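SAM-dependent methyltransferase (Streptococcus pneumoniae, PDB 3KR9) probably transfers a methyl group from S-adenosylmethionine to N1 of adenine 22 in tRNA, as a class I Rossmann-like methyltransferase. Local coordinates at residues Ser11-Gly16 with Val85-Ile90; Arg127-Leu130 with Gly134-Ile137; Ser141-Ala146 with Tyr150-Val155. All blocks are in the same frame, centred on the assembly; numbering follows the deposited sequence.

Contact 1: Ser11-Gly16 with Val85-Ile90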
ATOM      1  N   SER A  11       4.084   9.649  -6.335  1.00 18.11           N
ATOM      2  CA  SER A  11       3.792  11.095  -6.194  1.00 18.80           C
ATOM      3  C   SER A  11       3.784  11.483  -4.714  1.00 19.78           C
ATOM      4  O   SER A  11       3.836  12.694  -4.371  1.00 21.42           O
ATOM      5  CB  SER A  11       2.477  11.446  -6.815  1.00 18.69           C
ATOM      6  OG  SER A  11       1.415  10.827  -6.115  1.00 21.88           O
ATOM      7  N   PHE A  12       3.729  10.469  -3.846  1.00 18.69           N
ATOM      8  CA  PHE A  12       3.814  10.723  -2.442  1.00 19.01           C
ATOM      9  C   PHE A  12       5.226  10.654  -1.925  1.00 18.52           C
ATOM     10  O   PHE A  12       5.458  10.972  -0.763  1.00 18.42           O
ATOM     11  CB  PHE A  12       2.889   9.823  -1.659  1.00 17.68           C
ATOM     12  CG  PHE A  12       1.419  10.096  -1.889  1.00 21.00           C
ATOM     13  CD1 PHE A  12       0.805  11.235  -1.336  1.00 23.48           C
ATOM     14  CD2 PHE A  12       0.646   9.196  -2.626  1.00 18.26           C
ATOM     15  CE1 PHE A  12      -0.551  11.458  -1.514  1.00 24.86           C
ATOM     16  CE2 PHE A  12      -0.712   9.407  -2.807  1.00 21.78           C
ATOM     17  CZ  PHE A  12      -1.313  10.538  -2.249  1.00 22.45           C
ATOM     18  N   VAL A  13       6.193  10.346  -2.784  1.00 18.39           N
ATOM     19  CA  VAL A  13       7.569  10.236  -2.283  1.00 18.80           C
ATOM     20  C   VAL A  13       8.221  11.573  -2.195  1.00 19.42           C
ATOM     21  O   VAL A  13       8.519  12.173  -3.231  1.00 19.71           O
ATOM     22  CB  VAL A  13       8.453   9.279  -3.132  1.00 18.90           C
ATOM     23  CG1 VAL A  13       9.906   9.212  -2.585  1.00 16.77           C
ATOM     24  CG2 VAL A  13       7.806   7.929  -3.178  1.00 17.09           C
ATOM     25  N   SER A  14       8.474  12.004  -0.954  1.00 20.36           N
ATOM     26  CA  SER A  14       8.873  13.382  -0.686  1.00 21.82           C
ATOM     27  C   SER A  14      10.176  13.694  -1.384  1.00 21.30           C
ATOM     28  O   SER A  14      11.125  12.861  -1.413  1.00 21.18           O
ATOM     29  CB  SER A  14       8.988  13.650   0.841  1.00 21.90           C
ATOM     30  OG  SER A  14       7.762  13.273   1.438  1.00 23.32           O
ATOM     31  N   GLN A  15      10.194  14.902  -1.935  1.00 20.01           N
ATOM     32  CA  GLN A  15      11.314  15.445  -2.697  1.00 20.74           C
ATOM     33  C   GLN A  15      12.521  15.385  -1.822  1.00 19.81           C
ATOM     34  O   GLN A  15      12.442  15.751  -0.652  1.00 20.88           O
ATOM     35  CB  GLN A  15      11.023  16.932  -3.091  1.00 20.69           C
ATOM     36  CG  GLN A  15      12.223  17.622  -3.742  1.00 23.00           C
ATOM     37  CD  GLN A  15      12.477  17.097  -5.137  1.00 24.74           C
ATOM     38  OE1 GLN A  15      11.533  16.849  -5.877  1.00 27.30           O
ATOM     39  NE2 GLN A  15      13.748  16.892  -5.494  1.00 24.69           N
ATOM     40  N   GLY A  16      13.649  14.932  -2.350  1.00 19.05           N
ATOM     41  CA  GLY A  16      14.861  14.800  -1.523  1.00 18.67           C
ATOM     42  C   GLY A  16      14.941  13.528  -0.662  1.00 18.19           C
ATOM     43  O   GLY A  16      15.919  13.328   0.011  1.00 17.01           O
ATOM     44  N   VAL A  85      17.040   6.114   5.815  1.00 20.34           N
ATOM     45  CA  VAL A  85      15.848   6.054   4.985  1.00 18.53           C
ATOM     46  C   VAL A  85      14.792   6.995   5.545  1.00 17.86           C
ATOM     47  O   VAL A  85      14.517   6.953   6.733  1.00 18.95           O
ATOM     48  CB  VAL A  85      15.385   4.589   4.933  1.00 17.38           C
ATOM     49  CG1 VAL A  85      13.912   4.431   4.439  1.00 16.90           C
ATOM     50  CG2 VAL A  85      16.357   3.812   4.061  1.00 17.92           C
ATOM     51  N   SER A  86      14.181   7.836   4.712  1.00 17.68           N
ATOM     52  CA  SER A  86      13.126   8.742   5.204  1.00 17.78           C
ATOM     53  C   SER A  86      11.750   8.318   4.693  1.00 18.17           C
ATOM     54  O   SER A  86      10.723   8.728   5.244  1.00 18.39           O
ATOM     55  CB  SER A  86      13.410  10.213   4.800  1.00 16.16           C
ATOM     56  OG  SER A  86      13.556  10.325   3.369  1.00 15.17           O
ATOM     57  N   VAL A  87      11.718   7.521   3.627  1.00 16.63           N
ATOM     58  CA  VAL A  87      10.426   7.081   3.001  1.00 15.98           C
ATOM     59  C   VAL A  87      10.543   5.588   2.622  1.00 15.45           C
ATOM     60  O   VAL A  87      11.582   5.174   2.162  1.00 14.02           O
ATOM     61  CB  VAL A  87      10.106   7.904   1.717  1.00 17.05           C
ATOM     62  CG1 VAL A  87       8.782   7.490   1.062  1.00 16.07           C
ATOM     63  CG2 VAL A  87      10.096   9.432   2.026  1.00 16.17           C
ATOM     64  N   ILE A  88       9.474   4.802   2.830  1.00 14.54           N
ATOM     65  CA  ILE A  88       9.428   3.422   2.473  1.00 16.02           C
ATOM     66  C   ILE A  88       8.129   3.242   1.680  1.00 15.89           C
ATOM     67  O   ILE A  88       7.080   3.779   2.044  1.00 16.12           O
ATOM     68  CB  ILE A  88       9.404   2.509   3.729  1.00 17.18           C
ATOM     69  CG1 ILE A  88      10.717   2.626   4.541  1.00 19.58           C
ATOM     70  CG2 ILE A  88       9.237   1.045   3.339  1.00 15.57           C
ATOM     71  CD1 ILE A  88      10.568   1.942   5.946  1.00 19.11           C
ATOM     72  N   THR A  89       8.257   2.585   0.531  1.00 15.77           N
ATOM     73  CA  THR A  89       7.131   2.193  -0.276  1.00 16.00           C
ATOM     74  C   THR A  89       7.063   0.674  -0.166  1.00 15.65           C
ATOM     75  O   THR A  89       8.114   0.029  -0.192  1.00 15.22           O
ATOM     76  CB  THR A  89       7.397   2.572  -1.779  1.00 16.59           C
ATOM     77  OG1 THR A  89       8.724   2.207  -2.150  1.00 16.45           O
ATOM     78  CG2 THR A  89       7.338   4.146  -1.979  1.00 18.54           C
ATOM     79  N   ILE A  90       5.849   0.124  -0.080  1.00 15.25           N
ATOM     80  CA  ILE A  90       5.621  -1.299  -0.063  1.00 16.28           C
ATOM     81  C   ILE A  90       4.331  -1.421  -0.862  1.00 17.09           C
ATOM     82  O   ILE A  90       3.255  -1.004  -0.409  1.00 18.29           O
ATOM     83  CB  ILE A  90       5.380  -1.910   1.400  1.00 15.97           C
ATOM     84  CG1 ILE A  90       6.446  -1.423   2.388  1.00 17.47           C
ATOM     85  CG2 ILE A  90       5.360  -3.467   1.304  1.00 13.97           C
ATOM     86  CD1 ILE A  90       6.394  -2.070   3.865  1.00 17.03           C
TER

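Contact 2: Arg127-Leu130 with Gly134-Ile137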
ATOM      1  N   ARG A 127      -5.411  -1.243   8.147  1.00 16.07           N
ATOM      2  CA  ARG A 127      -5.682   0.077   8.776  1.00 18.18           C
ATOM      3  C   ARG A 127      -5.734  -0.159  10.301  1.00 18.09           C
ATOM      4  O   ARG A 127      -5.298   0.668  11.081  1.00 19.93           O
ATOM      5  CB  ARG A 127      -6.991   0.685   8.244  1.00 17.27           C
ATOM      6  CG  ARG A 127      -6.899   1.225   6.852  1.00 19.68           C
ATOM      7  CD  ARG A 127      -8.181   2.108   6.515  1.00 21.54           C
ATOM      8  NE  ARG A 127      -8.099   2.631   5.157  1.00 19.74           N
ATOM      9  CZ  ARG A 127      -8.547   1.978   4.088  1.00 20.63           C
ATOM     10  NH1 ARG A 127      -9.218   0.827   4.226  1.00 17.67           N
ATOM     11  NH2 ARG A 127      -8.394   2.517   2.879  1.00 21.28           N
ATOM     12  N   ILE A 128      -6.275  -1.313  10.701  1.00 20.10           N
ATOM     13  CA  ILE A 128      -6.352  -1.727  12.148  1.00 20.68           C
ATOM     14  C   ILE A 128      -4.936  -1.893  12.680  1.00 19.92           C
ATOM     15  O   ILE A 128      -4.540  -1.381  13.737  1.00 20.01           O
ATOM     16  CB  ILE A 128      -7.183  -3.029  12.253  1.00 21.64           C
ATOM     17  CG1 ILE A 128      -8.641  -2.692  11.975  1.00 23.12           C
ATOM     18  CG2 ILE A 128      -6.962  -3.815  13.644  1.00 23.39           C
ATOM     19  CD1 ILE A 128      -9.468  -3.877  11.537  1.00 28.27           C
ATOM     20  N   TRP A 129      -4.135  -2.580  11.919  1.00 18.93           N
ATOM     21  CA  TRP A 129      -2.745  -2.764  12.328  1.00 19.38           C
ATOM     22  C   TRP A 129      -2.048  -1.431  12.517  1.00 18.54           C
ATOM     23  O   TRP A 129      -1.392  -1.200  13.556  1.00 20.34           O
ATOM     24  CB  TRP A 129      -1.980  -3.613  11.297  1.00 19.65           C
ATOM     25  CG  TRP A 129      -0.655  -3.949  11.857  1.00 18.95           C
ATOM     26  CD1 TRP A 129      -0.345  -5.028  12.627  1.00 18.49           C
ATOM     27  CD2 TRP A 129       0.534  -3.156  11.753  1.00 18.60           C
ATOM     28  NE1 TRP A 129       0.996  -4.950  12.998  1.00 18.25           N
ATOM     29  CE2 TRP A 129       1.535  -3.795  12.501  1.00 17.85           C
ATOM     30  CE3 TRP A 129       0.832  -1.932  11.133  1.00 20.51           C
ATOM     31  CZ2 TRP A 129       2.839  -3.292  12.606  1.00 15.66           C
ATOM     32  CZ3 TRP A 129       2.117  -1.412  11.261  1.00 20.39           C
ATOM     33  CH2 TRP A 129       3.123  -2.126  11.962  1.00 18.24           C
ATOM     34  N   LEU A 130      -2.180  -0.531  11.536  1.00 17.39           N
ATOM     35  CA  LEU A 130      -1.511   0.772  11.592  1.00 16.19           C
ATOM     36  C   LEU A 130      -1.906   1.529  12.833  1.00 17.12           C
ATOM     37  O   LEU A 130      -1.047   2.014  13.599  1.00 15.59           O
ATOM     38  CB  LEU A 130      -1.855   1.640  10.350  1.00 15.85           C
ATOM     39  CG  LEU A 130      -1.196   1.157   9.062  1.00 16.36           C
ATOM     40  CD1 LEU A 130      -1.947   1.679   7.838  1.00 16.03           C
ATOM     41  CD2 LEU A 130       0.314   1.534   9.045  1.00 17.95           C
ATOM     42  N   GLY A 134       0.688   2.822  16.389  1.00 19.22           N
ATOM     43  CA  GLY A 134       1.155   4.184  16.523  1.00 19.34           C
ATOM     44  C   GLY A 134       1.355   4.918  15.180  1.00 19.38           C
ATOM     45  O   GLY A 134       2.210   5.814  15.101  1.00 18.70           O
ATOM     46  N   PHE A 135       0.578   4.565  14.158  1.00 17.38           N
ATOM     47  CA  PHE A 135       0.645   5.258  12.849  1.00 18.65           C
ATOM     48  C   PHE A 135      -0.668   5.920  12.499  1.00 18.37           C
ATOM     49  O   PHE A 135      -1.742   5.389  12.837  1.00 19.04           O
ATOM     50  CB  PHE A 135       1.062   4.236  11.712  1.00 16.89           C
ATOM     51  CG  PHE A 135       2.428   3.736  11.870  1.00 17.43           C
ATOM     52  CD1 PHE A 135       3.511   4.573  11.591  1.00 14.47           C
ATOM     53  CD2 PHE A 135       2.673   2.417  12.360  1.00 16.54           C
ATOM     54  CE1 PHE A 135       4.813   4.123  11.751  1.00 18.89           C
ATOM     55  CE2 PHE A 135       3.963   1.964  12.536  1.00 18.33           C
ATOM     56  CZ  PHE A 135       5.054   2.790  12.258  1.00 16.16           C
ATOM     57  N   GLN A 136      -0.610   7.041  11.773  1.00 19.51           N
ATOM     58  CA  GLN A 136      -1.831   7.702  11.291  1.00 18.97           C
ATOM     59  C   GLN A 136      -1.806   7.808   9.763  1.00 18.47           C
ATOM     60  O   GLN A 136      -0.777   8.032   9.171  1.00 19.35           O
ATOM     61  CB  GLN A 136      -2.006   9.133  11.896  1.00 19.70           C
ATOM     62  CG  GLN A 136      -0.779  10.042  11.722  1.00 22.09           C
ATOM     63  CD  GLN A 136      -1.001  11.507  12.193  1.00 25.65           C
ATOM     64  OE1 GLN A 136      -2.123  11.954  12.312  1.00 24.26           O
ATOM     65  NE2 GLN A 136       0.090  12.236  12.417  1.00 24.29           N
ATOM     66  N   ILE A 137      -2.967   7.690   9.150  1.00 17.26           N
ATOM     67  CA  ILE A 137      -3.087   7.865   7.733  1.00 18.25           C
ATOM     68  C   ILE A 137      -3.170   9.351   7.536  1.00 18.74           C
ATOM     69  O   ILE A 137      -3.893  10.046   8.294  1.00 20.02           O
ATOM     70  CB  ILE A 137      -4.315   7.100   7.217  1.00 17.19           C
ATOM     71  CG1 ILE A 137      -4.052   5.568   7.388  1.00 17.13           C
ATOM     72  CG2 ILE A 137      -4.622   7.437   5.749  1.00 16.91           C
ATOM     73  CD1 ILE A 137      -5.358   4.721   7.276  1.00 17.06           C
TER

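Contact 3: Ser141-Ala146 with Tyr150-Val155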
ATOM      1  N   SER A 141      -5.278   7.403  -1.795  1.00 21.34           N
ATOM      2  CA  SER A 141      -5.706   7.512  -3.168  1.00 23.15           C
ATOM      3  C   SER A 141      -6.175   6.199  -3.688  1.00 23.24           C
ATOM      4  O   SER A 141      -5.764   5.212  -3.185  1.00 22.98           O
ATOM      5  CB  SER A 141      -4.604   8.068  -4.036  1.00 20.00           C
ATOM      6  OG  SER A 141      -4.095   9.247  -3.494  1.00 20.00           O
ATOM      7  N   ILE A 142      -7.020   6.202  -4.709  1.00 22.78           N
ATOM      8  CA  ILE A 142      -7.496   4.924  -5.246  1.00 23.72           C
ATOM      9  C   ILE A 142      -7.523   5.023  -6.767  1.00 23.78           C
ATOM     10  O   ILE A 142      -7.942   6.032  -7.315  1.00 23.60           O
ATOM     11  CB  ILE A 142      -8.892   4.545  -4.685  1.00 23.24           C
ATOM     12  CG1 ILE A 142      -9.305   3.155  -5.163  1.00 22.84           C
ATOM     13  CG2 ILE A 142      -9.973   5.637  -5.094  1.00 25.40           C
ATOM     14  CD1 ILE A 142     -10.484   2.507  -4.357  1.00 26.54           C
ATOM     15  N   LEU A 143      -7.046   4.001  -7.457  1.00 24.66           N
ATOM     16  CA  LEU A 143      -7.055   4.035  -8.915  1.00 24.31           C
ATOM     17  C   LEU A 143      -7.591   2.755  -9.473  1.00 24.16           C
ATOM     18  O   LEU A 143      -7.765   1.773  -8.742  1.00 24.37           O
ATOM     19  CB  LEU A 143      -5.653   4.287  -9.476  1.00 24.77           C
ATOM     20  CG  LEU A 143      -4.686   3.115  -9.310  1.00 24.12           C
ATOM     21  CD1 LEU A 143      -3.969   2.842 -10.605  1.00 26.47           C
ATOM     22  CD2 LEU A 143      -3.677   3.373  -8.175  1.00 26.31           C
ATOM     23  N   GLU A 144      -7.866   2.759 -10.771  1.00 24.92           N
ATOM     24  CA  GLU A 144      -8.255   1.526 -11.477  1.00 26.06           C
ATOM     25  C   GLU A 144      -7.212   1.277 -12.542  1.00 26.25           C
ATOM     26  O   GLU A 144      -6.699   2.224 -13.129  1.00 26.46           O
ATOM     27  CB  GLU A 144      -9.615   1.679 -12.168  1.00 26.24           C
ATOM     28  CG  GLU A 144     -10.085   0.401 -12.853  1.00 28.17           C
ATOM     29  CD  GLU A 144     -11.476   0.538 -13.490  1.00 34.84           C
ATOM     30  OE1 GLU A 144     -11.884   1.659 -13.873  1.00 34.60           O
ATOM     31  OE2 GLU A 144     -12.166  -0.491 -13.620  1.00 39.73           O
ATOM     32  N   GLU A 145      -6.925   0.014 -12.809  1.00 26.54           N
ATOM     33  CA  GLU A 145      -5.856  -0.350 -13.728  1.00 27.74           C
ATOM     34  C   GLU A 145      -6.220  -1.696 -14.308  1.00 26.44           C
ATOM     35  O   GLU A 145      -6.412  -2.657 -13.583  1.00 26.52           O
ATOM     36  CB  GLU A 145      -4.513  -0.405 -12.983  1.00 28.55           C
ATOM     37  CG  GLU A 145      -3.296  -0.915 -13.780  1.00 31.16           C
ATOM     38  CD  GLU A 145      -1.960  -0.563 -13.057  1.00 35.47           C
ATOM     39  OE1 GLU A 145      -1.499  -1.430 -12.272  1.00 35.82           O
ATOM     40  OE2 GLU A 145      -1.410   0.581 -13.229  1.00 30.29           O
ATOM     41  N   ALA A 146      -6.387  -1.737 -15.623  1.00 26.76           N
ATOM     42  CA  ALA A 146      -6.801  -2.966 -16.285  1.00 27.40           C
ATOM     43  C   ALA A 146      -8.025  -3.579 -15.610  1.00 27.24           C
ATOM     44  O   ALA A 146      -8.086  -4.767 -15.413  1.00 26.95           O
ATOM     45  CB  ALA A 146      -5.672  -3.933 -16.266  1.00 27.44           C
ATOM     46  N   TYR A 150      -7.061  -0.437  -6.922  1.00 19.41           N
ATOM     47  CA  TYR A 150      -5.920  -0.452  -5.995  1.00 20.11           C
ATOM     48  C   TYR A 150      -5.960   0.773  -5.064  1.00 19.39           C
ATOM     49  O   TYR A 150      -6.007   1.935  -5.548  1.00 19.24           O
ATOM     50  CB  TYR A 150      -4.592  -0.436  -6.786  1.00 19.13           C
ATOM     51  CG  TYR A 150      -4.457  -1.646  -7.682  1.00 23.52           C
ATOM     52  CD1 TYR A 150      -3.995  -2.856  -7.174  1.00 23.74           C
ATOM     53  CD2 TYR A 150      -4.841  -1.597  -9.025  1.00 27.76           C
ATOM     54  CE1 TYR A 150      -3.894  -3.980  -7.968  1.00 29.36           C
ATOM     55  CE2 TYR A 150      -4.745  -2.735  -9.833  1.00 28.95           C
ATOM     56  CZ  TYR A 150      -4.261  -3.907  -9.299  1.00 30.38           C
ATOM     57  OH  TYR A 150      -4.166  -5.026 -10.084  1.00 33.24           O
ATOM     58  N   GLU A 151      -5.905   0.534  -3.758  1.00 18.68           N
ATOM     59  CA  GLU A 151      -5.826   1.656  -2.782  1.00 19.01           C
ATOM     60  C   GLU A 151      -4.359   1.900  -2.437  1.00 19.53           C
ATOM     61  O   GLU A 151      -3.552   0.949  -2.465  1.00 21.09           O
ATOM     62  CB  GLU A 151      -6.607   1.292  -1.511  1.00 18.54           C
ATOM     63  CG  GLU A 151      -8.098   1.060  -1.791  1.00 19.53           C
ATOM     64  CD  GLU A 151      -8.881   0.860  -0.528  1.00 21.59           C
ATOM     65  OE1 GLU A 151      -8.306   1.120   0.534  1.00 27.44           O
ATOM     66  OE2 GLU A 151     -10.052   0.423  -0.575  1.00 23.13           O
ATOM     67  N   ILE A 152      -4.020   3.160  -2.183  1.00 20.22           N
ATOM     68  CA  ILE A 152      -2.688   3.593  -1.697  1.00 20.09           C
ATOM     69  C   ILE A 152      -2.894   4.356  -0.351  1.00 20.27           C
ATOM     70  O   ILE A 152      -3.676   5.324  -0.296  1.00 20.69           O
ATOM     71  CB  ILE A 152      -2.005   4.563  -2.728  1.00 20.89           C
ATOM     72  CG1 ILE A 152      -1.734   3.835  -4.066  1.00 20.89           C
ATOM     73  CG2 ILE A 152      -0.722   5.226  -2.143  1.00 20.28           C
ATOM     74  CD1 ILE A 152      -1.426   4.792  -5.201  1.00 23.72           C
ATOM     75  N   LEU A 153      -2.197   3.936   0.721  1.00 18.74           N
ATOM     76  CA  LEU A 153      -2.311   4.565   2.014  1.00 19.86           C
ATOM     77  C   LEU A 153      -0.997   5.249   2.331  1.00 19.85           C
ATOM     78  O   LEU A 153       0.070   4.624   2.211  1.00 18.56           O
ATOM     79  CB  LEU A 153      -2.567   3.530   3.103  1.00 20.60           C
ATOM     80  CG  LEU A 153      -3.960   2.946   3.249  1.00 25.53           C
ATOM     81  CD1 LEU A 153      -4.595   2.544   1.910  1.00 27.60           C
ATOM     82  CD2 LEU A 153      -3.855   1.728   4.229  1.00 27.75           C
ATOM     83  N   VAL A 154      -1.073   6.525   2.730  1.00 18.53           N
ATOM     84  CA  VAL A 154       0.141   7.262   3.118  1.00 18.43           C
ATOM     85  C   VAL A 154       0.084   7.441   4.636  1.00 18.16           C
ATOM     86  O   VAL A 154      -0.940   7.811   5.166  1.00 18.64           O
ATOM     87  CB  VAL A 154       0.217   8.670   2.484  1.00 18.06           C
ATOM     88  CG1 VAL A 154       1.626   9.291   2.760  1.00 18.59           C
ATOM     89  CG2 VAL A 154      -0.089   8.659   0.930  1.00 21.11           C
ATOM     90  N   VAL A 155       1.188   7.213   5.333  1.00 18.48           N
ATOM     91  CA  VAL A 155       1.128   6.996   6.754  1.00 17.62           C
ATOM     92  C   VAL A 155       2.309   7.676   7.344  1.00 18.10           C
ATOM     93  O   VAL A 155       3.415   7.677   6.744  1.00 17.96           O
ATOM     94  CB  VAL A 155       1.252   5.458   7.067  1.00 19.07           C
ATOM     95  CG1 VAL A 155       1.291   5.225   8.582  1.00 17.95           C
ATOM     96  CG2 VAL A 155       0.103   4.682   6.367  1.00 18.56           C
TER
HETATM   97  O   HOH W   1      -4.400  -4.282 -12.589  1.00 35.87           O

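Contact 1: Ser11-Gly16 with Val85-Ile90
Val13 meets strand 87-93 with both of its methyl groups, and each finds a different partner. CG1 reaches CG1 of Val87 at 4.2 Å, while CG2 lies 4.0 Å from CG2 of Thr89. The division follows from the torsion: with CG1 of Val13 anti to its own backbone N (chi1 179°), that methyl is carried toward the start of the strand and CG2 toward the next residue that faces this way. Val87 has nearly the same torsion and comes in obliquely, whereas Val13 and Thr89 meet at about a right angle. The second methyl of Val87 is used too, since its CG2 lies 4.3 Å from the backbone N of Ser14. No hydrogen bond passes between 11-16 and 85-90, and the spacings are those of ordinary van der Waals packing.

Thr89 is the two-sided member of the group. Its chi1 of 45° places OG1 in the crowded position between backbone N and carbonyl carbon, which leaves CG2 to touch Val13 while the hydroxyl hydrogen-bonds to OD1 of Asp21 on strand 17-22. One side chain thus serves an apolar and a polar neighbour at once. In the usual alternation of a strand, Ile88 points away and packs on Leu109 and Val112.

Ile116 of strand 114-119 touches both Val13 and Val87. Arg114 hydrogen-bonds to the carbonyl O of Phe12, and Gln38 to that of Val13. The loop between helix 4-10 and strand 17-22 is thereby laid over one face of the central parallel strands. Strand 87-93 standing between 17-22 and 114-119 is the arrangement of the class I Rossmann-like methyltransferase fold.

Contact 2: Arg127-Leu130 with Gly134-Ile137
Leu130 meets Phe135 through both its carbonyl O and its side chain. The polar link is a single backbone hydrogen bond, Phe135 N to Leu130 O at 3.1 Å, with a fairly bent N-H...O angle of 152°. The donor stands 37° out of the carbonyl plane. Gly134 N is also near that oxygen but makes a poor angle and is not bonded. A positive phi of 82° at Gly134 accompanies the turn that carries the chain from helix 123-132 into strand 135-145. In class I methyltransferases a helix in this place leads from the fifth strand, here 114-119, into the closing hairpin, 135-145 and 148-157, of which only the second strand runs against the rest.

The apolar contacts run down the strand on the side turned to the helix. CD2 of Leu130 comes within 3.9 Å of Phe135 CB, the two side chains crossing at about a right angle. The indole of Trp129 lies beside the Phe135 ring, both pointing the same way; Trp129 CZ3 is 4.0 Å from Phe135 CD2, an oblique approach. Further along, Leu130 CD1 reaches Ile137 CG1 at 4.4 Å.

Charge enters through Arg127, whose chain is extended from CG to NE. Ile137 CD1 packs against its CG at 3.8 Å and sits at the edge of the guanidinium, near its plane. NE and NH2 make salt bridges to Glu140 and Glu151, and NH1 hydrogen-bonds to the carbonyl O of Val167, so this buried group is gripped at all three positions. Trp129 NE1 likewise bonds Glu103, and its ring stacks on His133.

Contact 3: Ser141-Ala146 with Tyr150-Val155
Four backbone hydrogen bonds lace Ser141 to Ile152 and Leu143 to Tyr150, the tight part of this hairpin. Ser141 N and Ile152 O lie 3.0 Å apart; the return bond, Ile152 N to Ser141 O, measures 2.9 Å. Between these pairs, Ile142 and Glu151 form a non-hydrogen-bonded pair, CA-CA 4.4 Å. There Ile142 CD1 runs alongside Glu151 CG at 3.8 Å, while the Glu151 carboxylate makes salt bridges to Lys184 through OE2 and to Arg127 through OE1. On the opposite face, Leu143 CD2 bridges its neighbours, 4.0 Å from Ile152 CD1 and 4.2 Å from Tyr150 CB. The chi1 of 71° sets Leu143 CG between N and carbonyl carbon, bringing that methyl over the partner strand.

Toward the hairpin turn the contact loosens: the backbone bonds between the two segments end at Leu143 and Tyr150. Beyond that pair, Glu145 CB approaches Tyr150 CE2 obliquely at 3.9 Å, and a water, in the ring plane at its edge, joins Tyr150 OH to Glu145 O.

Helix 4-10 packs on the Leu143 and Ile152 side, with Arg5 making a cation-pi contact to Tyr150; helix 123-132 meets Glu151 and Leu153, and strand 148-157 lies between 135-145 and 114-119.

How the contacts relate
The three contacts sample one seven-stranded sheet, contact 1 near its parallel centre and contacts 2 and 3 at the edge closed by the hairpin of 135-145 and 148-157. Contacts 2 and 3 share strand 135-145; although their centres are 17 Å apart, Arg127 NH2 and Glu151 OE1 join them by a 2.7 Å salt bridge, and Phe135 CB packs 3.3 Å from Val155 CG1. Contact 1 reaches contact 3 through Phe12, whose CG lies 3.5 Å from Val154 CG2. Contacts 1 and 2 do not touch, their nearest atoms being about 8 Å apart. No cofactor lies in these contacts; contact 1 packs at the beginnings of the parallel strands, but Thr89 reaches Asp21, late in strand 17-22, near where S-adenosylmethionine probably binds, as in relatives.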